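Long-range contact in methylmalonyl-CoA carboxyltransferase 5S subunit (Propionibacterium freudenreichii subsp. shermanii, PDB 1RQB), which transfers a carboxyl group from the biotin of the 1.3S subunit to pyruvate, forming oxaloacetate, with a cobalt ion bound in each subunit: residues H226-T231 against P260-T265. Sequence-based numbering, arbitrary orientation.
With CO (cobalt (II) ion), chain B.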
ATOM      1  N   HIS A 226       9.592   2.083 -13.742  1.00  9.31           N
ATOM      2  CA  HIS A 226       8.442   1.171 -13.638  1.00  9.37           C
ATOM      3  C   HIS A 226       8.658   0.257 -12.431  1.00  9.85           C
ATOM      4  O   HIS A 226       9.452  -0.681 -12.486  1.00 10.86           O
ATOM      5  CB  HIS A 226       8.333   0.313 -14.911  1.00  8.84           C
ATOM      6  CG  HIS A 226       7.183  -0.651 -14.904  1.00 11.31           C
ATOM      7  ND1 HIS A 226       5.900  -0.291 -15.254  1.00  8.98           N
ATOM      8  CD2 HIS A 226       7.125  -1.964 -14.567  1.00  7.69           C
ATOM      9  CE1 HIS A 226       5.100  -1.338 -15.132  1.00  9.30           C
ATOM     10  NE2 HIS A 226       5.820  -2.368 -14.718  1.00  8.90           N
ATOM     11  N   CYS A 227       7.957   0.533 -11.338  1.00  9.03           N
ATOM     12  CA  CYS A 227       8.103  -0.295 -10.131  1.00  8.40           C
ATOM     13  C   CYS A 227       6.746  -0.857  -9.707  1.00 10.66           C
ATOM     14  O   CYS A 227       5.747  -0.140  -9.705  1.00 12.01           O
ATOM     15  CB  CYS A 227       8.586   0.539  -8.931  1.00 12.45           C
ATOM     16  SG  CYS A 227      10.310   0.985  -8.869  1.00 15.96           S
ATOM     17  N   HIS A 228       6.741  -2.135  -9.339  1.00  6.08           N
ATOM     18  CA  HIS A 228       5.543  -2.765  -8.768  1.00  8.85           C
ATOM     19  C   HIS A 228       5.581  -2.460  -7.268  1.00  9.48           C
ATOM     20  O   HIS A 228       6.596  -1.975  -6.770  1.00 10.44           O
ATOM     21  CB  HIS A 228       5.550  -4.271  -9.048  1.00  5.82           C
ATOM     22  CG  HIS A 228       5.164  -4.605 -10.459  1.00  8.52           C
ATOM     23  ND1 HIS A 228       4.038  -5.334 -10.769  1.00  9.53           N
ATOM     24  CD2 HIS A 228       5.712  -4.239 -11.644  1.00  8.70           C
ATOM     25  CE1 HIS A 228       3.906  -5.401 -12.083  1.00  9.46           C
ATOM     26  NE2 HIS A 228       4.907  -4.745 -12.637  1.00  6.45           N
ATOM     27  N   SER A 229       4.505  -2.747  -6.535  1.00  7.36           N
ATOM     28  CA  SER A 229       4.455  -2.390  -5.109  1.00  8.40           C
ATOM     29  C   SER A 229       4.430  -3.630  -4.215  1.00  6.79           C
ATOM     30  O   SER A 229       4.114  -3.540  -3.030  1.00  8.24           O
ATOM     31  CB  SER A 229       3.192  -1.567  -4.848  1.00 12.18           C
ATOM     32  OG  SER A 229       2.054  -2.245  -5.393  1.00 11.95           O
ATOM     33  N   THR A 230       4.794  -4.771  -4.781  1.00 11.85           N
ATOM     34  CA  THR A 230       4.754  -6.081  -4.113  1.00 11.21           C
ATOM     35  C   THR A 230       5.428  -6.122  -2.737  1.00 12.70           C
ATOM     36  O   THR A 230       4.923  -6.777  -1.826  1.00 11.05           O
ATOM     37  CB  THR A 230       5.387  -7.137  -5.023  1.00 11.84           C
ATOM     38  OG1 THR A 230       4.948  -6.897  -6.369  1.00 11.76           O
ATOM     39  CG2 THR A 230       4.953  -8.546  -4.590  1.00 12.07           C
ATOM     40  N   THR A 231       6.567  -5.460  -2.574  1.00  8.58           N
ATOM     41  CA  THR A 231       7.308  -5.479  -1.304  1.00 10.67           C
ATOM     42  C   THR A 231       6.946  -4.286  -0.418  1.00 10.97           C
ATOM     43  O   THR A 231       7.419  -4.189   0.713  1.00 10.27           O
ATOM     44  CB  THR A 231       8.801  -5.376  -1.549  1.00 10.76           C
ATOM     45  OG1 THR A 231       9.051  -4.185  -2.312  1.00  9.87           O
ATOM     46  CG2 THR A 231       9.299  -6.601  -2.293  1.00  7.35           C
ATOM     47  N   PRO A 260       0.635  -6.912  -5.766  1.00 12.76           N
ATOM     48  CA  PRO A 260       1.515  -7.295  -6.883  1.00 11.32           C
ATOM     49  C   PRO A 260       1.393  -6.289  -8.029  1.00 11.54           C
ATOM     50  O   PRO A 260       2.047  -6.422  -9.063  1.00  9.67           O
ATOM     51  CB  PRO A 260       0.990  -8.664  -7.310  1.00 16.00           C
ATOM     52  CG  PRO A 260       0.098  -9.105  -6.202  1.00 18.96           C
ATOM     53  CD  PRO A 260      -0.483  -7.858  -5.629  1.00 13.22           C
ATOM     54  N   GLY A 261       0.520  -5.308  -7.825  1.00  9.84           N
ATOM     55  CA  GLY A 261       0.312  -4.258  -8.793  1.00  8.80           C
ATOM     56  C   GLY A 261       1.308  -3.121  -8.624  1.00  9.98           C
ATOM     57  O   GLY A 261       2.494  -3.367  -8.410  1.00  7.62           O
ATOM     58  N   HIS A 262       0.814  -1.884  -8.640  1.00  6.12           N
ATOM     59  CA  HIS A 262       1.698  -0.710  -8.615  1.00  6.42           C
ATOM     60  C   HIS A 262       1.244   0.336  -7.595  1.00  7.84           C
ATOM     61  O   HIS A 262       0.177   0.227  -6.992  1.00  8.98           O
ATOM     62  CB  HIS A 262       1.696  -0.090 -10.017  1.00  6.26           C
ATOM     63  CG  HIS A 262       1.815  -1.111 -11.110  1.00  8.47           C
ATOM     64  ND1 HIS A 262       0.733  -1.827 -11.579  1.00  9.68           N
ATOM     65  CD2 HIS A 262       2.896  -1.579 -11.780  1.00  8.66           C
ATOM     66  CE1 HIS A 262       1.142  -2.692 -12.494  1.00  8.41           C
ATOM     67  NE2 HIS A 262       2.449  -2.561 -12.635  1.00  9.26           N
ATOM     68  N   ASN A 263       2.100   1.340  -7.409  1.00  8.50           N
ATOM     69  CA  ASN A 263       1.800   2.458  -6.503  1.00  6.72           C
ATOM     70  C   ASN A 263       0.690   3.279  -7.162  1.00  7.67           C
ATOM     71  O   ASN A 263       0.630   3.371  -8.389  1.00  7.13           O
ATOM     72  CB  ASN A 263       3.079   3.261  -6.248  1.00  8.56           C
ATOM     73  CG  ASN A 263       4.157   2.407  -5.592  1.00 10.93           C
ATOM     74  OD1 ASN A 263       3.987   1.928  -4.472  1.00 10.37           O
ATOM     75  ND2 ASN A 263       5.255   2.176  -6.312  1.00  9.61           N
ATOM     76  N   PRO A 264      -0.223   3.850  -6.352  1.00  8.39           N
ATOM     77  CA  PRO A 264      -1.371   4.644  -6.805  1.00  9.54           C
ATOM     78  C   PRO A 264      -1.055   5.988  -7.464  1.00  9.95           C
ATOM     79  O   PRO A 264      -0.318   6.809  -6.921  1.00  9.76           O
ATOM     80  CB  PRO A 264      -2.222   4.807  -5.530  1.00  8.81           C
ATOM     81  CG  PRO A 264      -1.557   3.912  -4.492  1.00  7.29           C
ATOM     82  CD  PRO A 264      -0.120   3.911  -4.884  1.00  8.59           C
ATOM     83  N   THR A 265      -1.654   6.198  -8.631  1.00  8.40           N
ATOM     84  CA  THR A 265      -1.449   7.428  -9.412  1.00  7.31           C
ATOM     85  C   THR A 265      -1.745   8.666  -8.562  1.00  8.20           C
ATOM     86  O   THR A 265      -0.925   9.578  -8.465  1.00 10.12           O
ATOM     87  CB  THR A 265      -2.381   7.430 -10.648  1.00 11.13           C
ATOM     88  OG1 THR A 265      -2.032   6.332 -11.500  1.00  9.97           O
ATOM     89  CG2 THR A 265      -2.272   8.760 -11.417  1.00  9.46           C
TER
HETATM   90 CO    CO B 529       5.162  -4.445 -14.735  1.00 12.04          CO
HETATM   91  O   HOH W   1       4.413   2.175  -9.257  1.00 10.47           O
HETATM   92  O   HOH W   2       4.385  -6.546 -15.060  1.00 11.42           O
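H228 ND1 donates a nearly straight hydrogen bond to the backbone O of P260, 2.8 Å long with an N-H...O angle of 170°, and the acceptor lies close to the imidazole plane. That bond, together with the metal bond at NE2, fixes the rotation of the ring, whose other nitrogen, NE2, binds cobalt at 2.1 Å; P260 is therefore a second-shell residue that would probably make H228 a stronger electron donor to the metal. H226 NE2 binds the same ion at 2.2 Å, while its ND1 is hydrogen-bonded to D250 OD2, and D34 and water 2 are further ligands. A backbone hydrogen bond runs from S229 N to G261 O at 2.8 Å, while S229 OG bonds to G259 O.

Among the rings, H262 turns its edge to the face of H228, with planes at 50° and H262 NE2 3.2 Å from H228 CE1. No proton is shared between the two NE2 atoms; H262 NE2 is hydrogen-bonded instead to OD1 of the metal ligand D34. An alanine in place of H262 would probably leave D34 OD1 without this partner and one face of the H228 ring less well packed.

Water 1 links the backbones: it lies 2.7 Å from C227 O, where it can donate, and accepts from N263 N at 3.1 Å. The N263 amide ND2 bonds to T234 OG1.

In this TIM barrel, the loops following adjacent parallel strands 223-225 and 248-251 thus meet at the metal site, with helix 31-39 touching H228, P260 and H262, and helix 234-243 packing against C227 and N263.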